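Local structure of single-stranded DNA-binding protein WHY3, chloroplastic (Arabidopsis thaliana, 4KOQ) at residues K19-E30 against L41-A52; G115-S123 against S134-F144. The protein binds single-stranded DNA as a homotetramer, guarding plastid genome stability against illegitimate recombination in chloroplasts and repressing transcription of the kinesin KP1 in the nucleus. All coordinates share one frame; numbering follows the deposited sequence.

Interaction 1: K19-E30 against L41-A52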
loop_
_atom_site.group_PDB
_atom_site.type_symbol
_atom_site.label_atom_id
_atom_site.label_comp_id
_atom_site.label_asym_id
_atom_site.label_seq_id
_atom_site.Cartn_x
_atom_site.Cartn_y
_atom_site.Cartn_z
ATOM N N LYS A 19 -16.806 -16.398 22.451
ATOM C CA LYS A 19 -16.717 -15.963 23.833
ATOM C C LYS A 19 -16.422 -14.480 23.973
ATOM O O LYS A 19 -16.428 -13.958 25.068
ATOM C CB LYS A 19 -15.602 -16.741 24.533
ATOM C CG LYS A 19 -15.874 -18.240 24.644
ATOM C CD LYS A 19 -14.619 -18.987 25.071
ATOM C CE LYS A 19 -14.823 -20.490 25.088
ATOM N NZ LYS A 19 -13.520 -21.204 25.254
ATOM N N ALA A 20 -16.125 -13.805 22.865
ATOM C CA ALA A 20 -15.684 -12.403 22.929
ATOM C C ALA A 20 -15.826 -11.766 21.555
ATOM O O ALA A 20 -15.907 -12.475 20.568
ATOM C CB ALA A 20 -14.268 -12.340 23.365
ATOM N N ALA A 21 -15.905 -10.441 21.555
ATOM C CA ALA A 21 -15.870 -9.597 20.387
ATOM C C ALA A 21 -14.757 -8.552 20.539
ATOM O O ALA A 21 -14.412 -8.151 21.649
ATOM C CB ALA A 21 -17.225 -8.874 20.225
ATOM N N LEU A 22 -14.236 -8.092 19.411
ATOM C CA LEU A 22 -13.237 -7.028 19.357
ATOM C C LEU A 22 -13.652 -6.040 18.266
ATOM O O LEU A 22 -13.952 -6.455 17.154
ATOM C CB LEU A 22 -11.877 -7.634 18.958
ATOM C CG LEU A 22 -10.749 -6.648 18.652
ATOM C CD1 LEU A 22 -10.426 -5.751 19.834
ATOM C CD2 LEU A 22 -9.518 -7.391 18.156
ATOM N N THR A 23 -13.690 -4.762 18.583
ATOM C CA THR A 23 -13.913 -3.740 17.577
ATOM C C THR A 23 -12.729 -2.783 17.596
ATOM O O THR A 23 -12.196 -2.451 18.648
ATOM C CB THR A 23 -15.228 -2.944 17.855
ATOM O OG1 THR A 23 -16.322 -3.850 17.947
ATOM C CG2 THR A 23 -15.509 -1.993 16.758
ATOM N N ILE A 24 -12.296 -2.374 16.411
ATOM C CA ILE A 24 -11.126 -1.528 16.218
ATOM C C ILE A 24 -11.528 -0.291 15.442
ATOM O O ILE A 24 -12.027 -0.392 14.316
ATOM C CB ILE A 24 -10.038 -2.259 15.419
ATOM C CG1 ILE A 24 -9.701 -3.565 16.141
ATOM C CG2 ILE A 24 -8.802 -1.415 15.268
ATOM C CD1 ILE A 24 -8.744 -4.443 15.414
ATOM N N GLU A 25 -11.314 0.861 16.063
ATOM C CA GLU A 25 -11.712 2.159 15.487
ATOM C C GLU A 25 -10.540 3.111 15.349
ATOM O O GLU A 25 -9.816 3.375 16.292
ATOM C CB GLU A 25 -12.786 2.857 16.340
ATOM C CG GLU A 25 -13.293 4.163 15.677
ATOM C CD GLU A 25 -14.730 4.118 15.113
ATOM O OE1 GLU A 25 -15.613 3.557 15.808
ATOM O OE2 GLU A 25 -14.975 4.663 13.984
ATOM N N PRO A 26 -10.360 3.673 14.164
ATOM C CA PRO A 26 -9.271 4.637 14.071
ATOM C C PRO A 26 -9.634 5.992 14.692
ATOM O O PRO A 26 -10.808 6.385 14.758
ATOM C CB PRO A 26 -9.028 4.748 12.570
ATOM C CG PRO A 26 -10.182 4.161 11.936
ATOM C CD PRO A 26 -10.977 3.384 12.866
ATOM N N ARG A 27 -8.605 6.684 15.149
ATOM C CA ARG A 27 -8.723 8.013 15.753
ATOM C C ARG A 27 -7.688 8.918 15.111
ATOM O O ARG A 27 -6.513 8.561 15.001
ATOM C CB ARG A 27 -8.434 7.920 17.242
ATOM C CG ARG A 27 -9.482 7.197 18.028
ATOM C CD ARG A 27 -10.764 8.024 18.020
ATOM N NE ARG A 27 -11.731 7.510 18.975
ATOM C CZ ARG A 27 -12.865 6.899 18.654
ATOM N NH1 ARG A 27 -13.219 6.720 17.391
ATOM N NH2 ARG A 27 -13.663 6.468 19.607
ATOM N N ALA A 28 -8.121 10.105 14.697
ATOM C CA ALA A 28 -7.301 10.981 13.869
ATOM C C ALA A 28 -6.191 11.643 14.665
ATOM O O ALA A 28 -6.322 11.810 15.863
ATOM C CB ALA A 28 -8.201 12.072 13.252
ATOM N N PRO A 29 -5.114 12.065 13.992
ATOM C CA PRO A 29 -4.172 12.911 14.710
ATOM C C PRO A 29 -4.810 14.257 15.108
ATOM O O PRO A 29 -5.861 14.600 14.571
ATOM C CB PRO A 29 -3.032 13.101 13.712
ATOM C CG PRO A 29 -3.609 12.869 12.400
ATOM C CD PRO A 29 -4.795 11.956 12.562
ATOM N N GLU A 30 -4.174 14.964 16.041
ATOM C CA GLU A 30 -4.616 16.287 16.468
ATOM C C GLU A 30 -3.638 17.331 15.967
ATOM O O GLU A 30 -2.432 17.099 15.924
ATOM C CB GLU A 30 -4.719 16.368 17.986
ATOM C CG GLU A 30 -5.844 15.549 18.562
ATOM C CD GLU A 30 -5.898 15.613 20.085
ATOM O OE1 GLU A 30 -5.134 16.402 20.680
ATOM O OE2 GLU A 30 -6.703 14.871 20.691
ATOM N N LEU A 41 1.070 19.183 13.694
ATOM C CA LEU A 41 0.573 17.957 14.302
ATOM C C LEU A 41 1.050 17.944 15.717
ATOM O O LEU A 41 2.238 18.013 15.952
ATOM C CB LEU A 41 1.108 16.709 13.549
ATOM C CG LEU A 41 0.633 15.387 14.187
ATOM C CD1 LEU A 41 0.370 14.348 13.113
ATOM C CD2 LEU A 41 1.663 14.881 15.128
ATOM N N THR A 42 0.130 17.854 16.669
ATOM C CA THR A 42 0.491 17.879 18.072
ATOM C C THR A 42 0.282 16.526 18.761
ATOM O O THR A 42 0.828 16.281 19.830
ATOM C CB THR A 42 -0.341 18.918 18.816
ATOM O OG1 THR A 42 -1.730 18.676 18.576
ATOM C CG2 THR A 42 0.024 20.329 18.334
ATOM N N LYS A 43 -0.519 15.652 18.155
ATOM C CA LYS A 43 -0.685 14.295 18.675
ATOM C C LYS A 43 -0.956 13.318 17.519
ATOM O O LYS A 43 -1.816 13.564 16.712
ATOM C CB LYS A 43 -1.845 14.250 19.659
ATOM C CG LYS A 43 -1.961 12.940 20.437
ATOM C CD LYS A 43 -3.207 12.927 21.299
ATOM C CE LYS A 43 -3.101 11.942 22.458
ATOM N NZ LYS A 43 -3.213 10.528 22.025
ATOM N N GLU A 44 -0.172 12.253 17.446
ATOM C CA GLU A 44 -0.409 11.207 16.473
ATOM C C GLU A 44 -1.778 10.619 16.662
ATOM O O GLU A 44 -2.345 10.604 17.760
ATOM C CB GLU A 44 0.582 10.073 16.654
ATOM C CG GLU A 44 1.983 10.376 16.405
ATOM C CD GLU A 44 2.832 9.140 16.617
ATOM O OE1 GLU A 44 2.562 8.364 17.600
ATOM O OE2 GLU A 44 3.728 8.933 15.764
ATOM N N GLY A 45 -2.310 10.094 15.574
ATOM C CA GLY A 45 -3.477 9.264 15.639
ATOM C C GLY A 45 -3.177 7.933 16.291
ATOM O O GLY A 45 -2.027 7.621 16.581
ATOM N N PHE A 46 -4.215 7.141 16.522
ATOM C CA PHE A 46 -4.022 5.811 17.136
ATOM C C PHE A 46 -5.241 4.978 16.807
ATOM O O PHE A 46 -6.175 5.470 16.165
ATOM C CB PHE A 46 -3.842 5.913 18.661
ATOM C CG PHE A 46 -5.021 6.535 19.383
ATOM C CD1 PHE A 46 -5.150 7.910 19.440
ATOM C CD2 PHE A 46 -5.975 5.755 20.017
ATOM C CE1 PHE A 46 -6.237 8.501 20.104
ATOM C CE2 PHE A 46 -7.059 6.341 20.685
ATOM C CZ PHE A 46 -7.180 7.723 20.717
ATOM N N LEU A 47 -5.224 3.713 17.232
ATOM C CA LEU A 47 -6.357 2.839 17.066
ATOM C C LEU A 47 -6.922 2.485 18.434
ATOM O O LEU A 47 -6.177 2.112 19.360
ATOM C CB LEU A 47 -5.935 1.514 16.379
ATOM C CG LEU A 47 -5.426 1.664 14.939
ATOM C CD1 LEU A 47 -5.079 0.326 14.316
ATOM C CD2 LEU A 47 -6.398 2.400 14.046
ATOM N N LEU A 48 -8.231 2.574 18.557
ATOM C CA LEU A 48 -8.917 2.206 19.779
ATOM C C LEU A 48 -9.501 0.804 19.644
ATOM O O LEU A 48 -10.361 0.543 18.796
ATOM C CB LEU A 48 -10.081 3.172 20.050
ATOM C CG LEU A 48 -10.831 2.921 21.369
ATOM C CD1 LEU A 48 -9.873 2.988 22.541
ATOM C CD2 LEU A 48 -11.970 3.912 21.546
ATOM N N LEU A 49 -9.027 -0.083 20.497
ATOM C CA LEU A 49 -9.502 -1.452 20.557
ATOM C C LEU A 49 -10.480 -1.607 21.709
ATOM O O LEU A 49 -10.161 -1.216 22.818
ATOM C CB LEU A 49 -8.346 -2.393 20.861
ATOM C CG LEU A 49 -7.046 -2.315 20.063
ATOM C CD1 LEU A 49 -6.256 -3.614 20.219
ATOM C CD2 LEU A 49 -7.266 -2.035 18.648
ATOM N N GLN A 50 -11.647 -2.185 21.435
ATOM C CA GLN A 50 -12.661 -2.441 22.464
ATOM C C GLN A 50 -12.966 -3.914 22.508
ATOM O O GLN A 50 -13.349 -4.488 21.499
ATOM C CB GLN A 50 -13.926 -1.648 22.145
ATOM C CG GLN A 50 -13.628 -0.151 21.918
ATOM C CD GLN A 50 -14.898 0.717 21.875
ATOM O OE1 GLN A 50 -15.776 0.619 22.740
ATOM N NE2 GLN A 50 -14.988 1.560 20.872
ATOM N N PHE A 51 -12.783 -4.536 23.673
ATOM C CA PHE A 51 -12.983 -5.976 23.827
ATOM C C PHE A 51 -14.205 -6.160 24.716
ATOM O O PHE A 51 -14.330 -5.462 25.738
ATOM C CB PHE A 51 -11.806 -6.646 24.556
ATOM C CG PHE A 51 -10.471 -6.655 23.797
ATOM C CD1 PHE A 51 -9.688 -5.513 23.696
ATOM C CD2 PHE A 51 -9.983 -7.847 23.270
ATOM C CE1 PHE A 51 -8.479 -5.549 23.038
ATOM C CE2 PHE A 51 -8.769 -7.888 22.628
ATOM C CZ PHE A 51 -8.018 -6.738 22.516
ATOM N N ALA A 52 -15.071 -7.088 24.347
ATOM C CA ALA A 52 -16.237 -7.409 25.196
ATOM C C ALA A 52 -16.470 -8.898 25.292
ATOM O O ALA A 52 -16.389 -9.628 24.293
ATOM C CB ALA A 52 -17.468 -6.732 24.633
HETATM O O HOH W 1 -5.027 11.917 18.304
#

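Interaction 2: G115-S123 against S134-F144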
loop_
_atom_site.group_PDB
_atom_site.type_symbol
_atom_site.label_atom_id
_atom_site.label_comp_id
_atom_site.label_asym_id
_atom_site.label_seq_id
_atom_site.Cartn_x
_atom_site.Cartn_y
_atom_site.Cartn_z
ATOM N N GLY A 115 -0.336 -22.562 14.101
ATOM C CA GLY A 115 -0.052 -21.704 12.944
ATOM C C GLY A 115 -1.287 -21.073 12.306
ATOM O O GLY A 115 -1.215 -20.429 11.250
ATOM N N SER A 116 -2.427 -21.256 12.955
ATOM C CA SER A 116 -3.707 -20.912 12.367
ATOM C C SER A 116 -4.144 -19.479 12.694
ATOM O O SER A 116 -5.286 -19.115 12.440
ATOM C CB SER A 116 -4.759 -21.860 12.910
ATOM O OG SER A 116 -4.746 -21.793 14.322
ATOM N N GLY A 117 -3.265 -18.660 13.251
ATOM C CA GLY A 117 -3.676 -17.290 13.550
ATOM C C GLY A 117 -3.078 -16.749 14.816
ATOM O O GLY A 117 -1.963 -17.135 15.183
ATOM N N ARG A 118 -3.795 -15.826 15.458
ATOM C CA ARG A 118 -3.262 -15.084 16.609
ATOM C C ARG A 118 -4.255 -15.056 17.770
ATOM O O ARG A 118 -5.468 -15.081 17.583
ATOM C CB ARG A 118 -2.905 -13.645 16.220
ATOM C CG ARG A 118 -1.859 -13.516 15.111
ATOM C CD ARG A 118 -0.475 -13.570 15.657
ATOM N NE ARG A 118 0.523 -13.562 14.611
ATOM C CZ ARG A 118 1.824 -13.670 14.822
ATOM N NH1 ARG A 118 2.293 -13.829 16.043
ATOM N NH2 ARG A 118 2.649 -13.668 13.793
ATOM N N PHE A 119 -3.718 -14.956 18.977
ATOM C CA PHE A 119 -4.531 -14.893 20.179
ATOM C C PHE A 119 -4.315 -13.520 20.762
ATOM O O PHE A 119 -3.200 -13.201 21.114
ATOM C CB PHE A 119 -4.048 -16.006 21.126
ATOM C CG PHE A 119 -5.069 -16.480 22.130
ATOM C CD1 PHE A 119 -6.423 -16.612 21.798
ATOM C CD2 PHE A 119 -4.666 -16.859 23.398
ATOM C CE1 PHE A 119 -7.361 -17.081 22.732
ATOM C CE2 PHE A 119 -5.594 -17.336 24.328
ATOM C CZ PHE A 119 -6.949 -17.452 23.984
ATOM N N PHE A 120 -5.362 -12.700 20.865
ATOM C CA PHE A 120 -5.257 -11.413 21.504
ATOM C C PHE A 120 -5.782 -11.497 22.932
ATOM O O PHE A 120 -6.848 -12.048 23.186
ATOM C CB PHE A 120 -6.130 -10.362 20.813
ATOM C CG PHE A 120 -5.554 -9.821 19.515
ATOM C CD1 PHE A 120 -5.007 -10.652 18.575
ATOM C CD2 PHE A 120 -5.619 -8.466 19.258
ATOM C CE1 PHE A 120 -4.510 -10.126 17.364
ATOM C CE2 PHE A 120 -5.143 -7.955 18.054
ATOM C CZ PHE A 120 -4.614 -8.785 17.126
ATOM N N ASN A 121 -5.092 -10.847 23.845
ATOM C CA ASN A 121 -5.573 -10.834 25.221
ATOM C C ASN A 121 -5.445 -9.439 25.783
ATOM O O ASN A 121 -4.373 -8.870 25.727
ATOM C CB ASN A 121 -4.735 -11.823 26.021
ATOM C CG ASN A 121 -5.009 -11.755 27.517
ATOM O OD1 ASN A 121 -4.086 -11.728 28.316
ATOM N ND2 ASN A 121 -6.277 -11.697 27.886
ATOM N N LEU A 122 -6.520 -8.863 26.311
ATOM C CA LEU A 122 -6.379 -7.639 27.090
ATOM C C LEU A 122 -6.677 -7.929 28.557
ATOM O O LEU A 122 -7.747 -8.455 28.857
ATOM C CB LEU A 122 -7.330 -6.580 26.567
ATOM C CG LEU A 122 -7.393 -5.260 27.326
ATOM C CD1 LEU A 122 -6.067 -4.542 27.440
ATOM C CD2 LEU A 122 -8.437 -4.341 26.689
ATOM N N SER A 123 -5.742 -7.576 29.443
ATOM C CA SER A 123 -5.921 -7.807 30.877
ATOM C C SER A 123 -5.827 -6.445 31.507
ATOM O O SER A 123 -4.881 -5.727 31.260
ATOM C CB SER A 123 -4.855 -8.795 31.406
ATOM O OG SER A 123 -4.758 -8.812 32.836
ATOM N N SER A 134 -9.887 -9.870 32.206
ATOM C CA SER A 134 -9.066 -10.362 31.096
ATOM C C SER A 134 -10.014 -10.879 30.030
ATOM O O SER A 134 -10.935 -11.614 30.343
ATOM C CB SER A 134 -8.131 -11.470 31.610
ATOM O OG SER A 134 -7.070 -11.827 30.716
ATOM N N VAL A 135 -9.833 -10.431 28.787
ATOM C CA VAL A 135 -10.671 -10.855 27.664
ATOM C C VAL A 135 -9.737 -11.411 26.612
ATOM O O VAL A 135 -8.752 -10.756 26.290
ATOM C CB VAL A 135 -11.465 -9.682 27.035
ATOM C CG1 VAL A 135 -12.309 -10.190 25.846
ATOM C CG2 VAL A 135 -12.372 -9.032 28.056
ATOM N N TYR A 136 -10.022 -12.609 26.115
ATOM C CA TYR A 136 -9.214 -13.261 25.087
ATOM C C TYR A 136 -10.049 -13.411 23.855
ATOM O O TYR A 136 -11.256 -13.716 23.952
ATOM C CB TYR A 136 -8.855 -14.667 25.526
ATOM C CG TYR A 136 -7.851 -14.729 26.642
ATOM C CD1 TYR A 136 -8.247 -14.625 27.967
ATOM C CD2 TYR A 136 -6.509 -14.932 26.370
ATOM C CE1 TYR A 136 -7.303 -14.695 28.995
ATOM C CE2 TYR A 136 -5.570 -14.985 27.375
ATOM C CZ TYR A 136 -5.974 -14.891 28.683
ATOM O OH TYR A 136 -5.022 -14.948 29.681
ATOM N N ILE A 137 -9.436 -13.260 22.693
ATOM C CA ILE A 137 -10.162 -13.525 21.456
ATOM C C ILE A 137 -9.192 -14.105 20.448
ATOM O O ILE A 137 -8.100 -13.598 20.266
ATOM C CB ILE A 137 -10.886 -12.295 20.954
ATOM C CG1 ILE A 137 -11.842 -12.675 19.802
ATOM C CG2 ILE A 137 -9.882 -11.233 20.533
ATOM C CD1 ILE A 137 -12.666 -11.534 19.237
ATOM N N PRO A 138 -9.549 -15.234 19.855
ATOM C CA PRO A 138 -8.736 -15.797 18.778
ATOM C C PRO A 138 -9.043 -15.141 17.431
ATOM O O PRO A 138 -10.202 -14.829 17.121
ATOM C CB PRO A 138 -9.179 -17.262 18.741
ATOM C CG PRO A 138 -10.578 -17.219 19.206
ATOM C CD PRO A 138 -10.706 -16.077 20.173
ATOM N N ILE A 139 -7.990 -14.925 16.664
ATOM C CA ILE A 139 -8.049 -14.209 15.384
ATOM C C ILE A 139 -7.435 -15.181 14.378
ATOM O O ILE A 139 -6.289 -15.599 14.561
ATOM C CB ILE A 139 -7.178 -12.900 15.499
ATOM C CG1 ILE A 139 -7.649 -12.005 16.674
ATOM C CG2 ILE A 139 -7.170 -12.058 14.246
ATOM C CD1 ILE A 139 -9.090 -11.544 16.530
ATOM N N THR A 140 -8.163 -15.543 13.335
ATOM C CA THR A 140 -7.611 -16.431 12.299
ATOM C C THR A 140 -6.533 -15.749 11.511
ATOM O O THR A 140 -6.446 -14.517 11.485
ATOM C CB THR A 140 -8.677 -16.943 11.299
ATOM O OG1 THR A 140 -9.196 -15.852 10.523
ATOM C CG2 THR A 140 -9.839 -17.687 12.023
ATOM N N LYS A 141 -5.730 -16.537 10.783
ATOM C CA LYS A 141 -4.708 -15.973 9.897
ATOM C C LYS A 141 -5.344 -14.989 8.889
ATOM O O LYS A 141 -4.756 -13.938 8.604
ATOM C CB LYS A 141 -3.961 -17.112 9.158
ATOM C CG LYS A 141 -2.906 -16.672 8.180
ATOM C CD LYS A 141 -2.282 -17.908 7.526
ATOM C CE LYS A 141 -1.241 -17.568 6.490
ATOM N NZ LYS A 141 -0.931 -18.790 5.662
ATOM N N ALA A 142 -6.517 -15.338 8.361
ATOM C CA ALA A 142 -7.230 -14.492 7.392
ATOM C C ALA A 142 -7.696 -13.187 8.014
ATOM O O ALA A 142 -7.567 -12.119 7.433
ATOM C CB ALA A 142 -8.404 -15.230 6.844
ATOM N N GLU A 143 -8.217 -13.264 9.231
ATOM C CA GLU A 143 -8.650 -12.055 9.940
ATOM C C GLU A 143 -7.448 -11.189 10.294
ATOM O O GLU A 143 -7.492 -9.958 10.194
ATOM C CB GLU A 143 -9.453 -12.429 11.213
ATOM C CG GLU A 143 -10.821 -12.993 10.927
ATOM C CD GLU A 143 -11.421 -13.823 12.069
ATOM O OE1 GLU A 143 -10.697 -14.259 12.997
ATOM O OE2 GLU A 143 -12.644 -14.020 12.026
ATOM N N PHE A 144 -6.355 -11.811 10.687
ATOM C CA PHE A 144 -5.160 -11.057 11.016
ATOM C C PHE A 144 -4.609 -10.383 9.759
ATOM O O PHE A 144 -4.093 -9.263 9.812
ATOM C CB PHE A 144 -4.115 -11.934 11.730
ATOM C CG PHE A 144 -3.009 -11.147 12.362
ATOM C CD1 PHE A 144 -3.262 -10.379 13.489
ATOM C CD2 PHE A 144 -1.735 -11.186 11.861
ATOM C CE1 PHE A 144 -2.230 -9.604 14.075
ATOM C CE2 PHE A 144 -0.700 -10.430 12.454
ATOM C CZ PHE A 144 -0.970 -9.651 13.561
#

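Interaction 1: K19-E30 against L41-A52
Residues 20-27 and 46-52 pair as antiparallel strands of a long hairpin, their axes 4.6 Å apart at closest and at 156° to each other. Hydrogen-bonded and non-hydrogen-bonded pairs alternate from Ala21-Ala52 to Arg27-Phe46. Past a break at Pro29 and Gly45, pairing resumes in a classic beta bulge: Thr42 and Lys43 both face Glu30, and Glu30 O takes Thr42 N at 2.8 Å and Lys43 N at 3.3 Å from the same face of its plane. One water bridges Ala28 O and Glu44 O at the break.

Leu22, Ile24, Leu47, Leu49 and Phe51 share one buried face of the sheet. Leu22 turns CG away from its backbone N (chi1 171°), which sets CD1 over the middle of the Phe51 ring, 3.7 Å from its centroid and 8° off the normal. Leu49 CD2 lies alongside Ile24, 3.8 Å from both Ile24 CG1 and CG2. On the other face, Arg27 lays the first methylenes of its side chain, CB and CG, across one face of the Phe46 ring, CB 3.7 Å from the centroid, then bends at chi2 to bring NH2 within 3.6 Å of Leu48 CD2. Thr23 and Gln50 bond outward, to Ser14 and Lys65 respectively.

The two faces therefore differ in chemistry: an aliphatic and aromatic layer for the protein interior, and a mixed, partly exposed surface where the methylenes of Arg27 cover the Phe46 ring and its guanidinium extends beyond, to Leu48.

Interaction 2: G115-S123 against S134-F144
Asn121 and Tyr136 face each other as a non-hydrogen-bonded pair of the antiparallel strands 117-123 and 134-140, and the asparagine lies flat on the ring. Asn121 CB starts the contact at the rim, 3.5 Å from Tyr136 CE2. With CG anti to the backbone N (chi1 172°), the chain then runs across the ring: CG sits 3.3 Å from Tyr136 CE2, and the amide plane is only 6° from that of the ring. OD1 is on the hydroxyl side, 3.6 Å from Tyr136 OH, whereas ND2 rests over the ring centre. There ND2 also donates twice, to Ser134 OG at 2.9 Å, in the amide plane and nearly straight (170°), and to Val135 O at 3.1 Å, from above the carbonyl plane. Two bonds thus fix the amide's rotation, and Val135 O accepts Leu122 N as well. Replacing Asn121 by an alanine removes the amide, so that Ser134 OG and Val135 O would probably each lose a donor, and the Tyr136 ring, uncovered on that face, is likely to turn more freely.

Phe119 approaches the same tyrosine obliquely, its ring slid aside so that the two barely overlap, with centroids 5.2 Å apart. On the opposite face of the sheet, Arg118 CG stands over the centre of the Phe144 ring, 3.8 Å from its centroid, while Phe120 CZ meets that ring at its edge. The arginine's guanidinium nitrogens reach on to the carbonyls of Gly82 and Glu85.

Thr140 and Glu143 form a capping box: Glu143 N donates to Thr140 OG1 and Thr140 N to Glu143 OE1. The arrangement is that of a beta hairpin whose last strand, 131-140, passes directly into helix 141-158, the strand-to-helix junction of the Whirly domain.

In the fold
Interactions 1 and 2 are successive hairpins, one from each four-stranded antiparallel sheet of the Whirly domain, with centres about 17 Å apart. They meet mainly through their buried faces. Phe51 CD1 of interaction 1 lies 3.4 Å from Leu122 CD2 of interaction 2, and the same ring also packs on Phe120, Val135 and Ile137. At the strand end Ala20 CB also comes 3.4 Å from the backbone Tyr136 O. Helix 141-158, capped in interaction 2, covers Ile24 and Leu47 of interaction 1 through Leu147 and Phe151. Both contacts touch the second subunit of the tetramer. Residues 19-22 fall within the region 17-22, inferred from relatives to be required for single-stranded DNA binding.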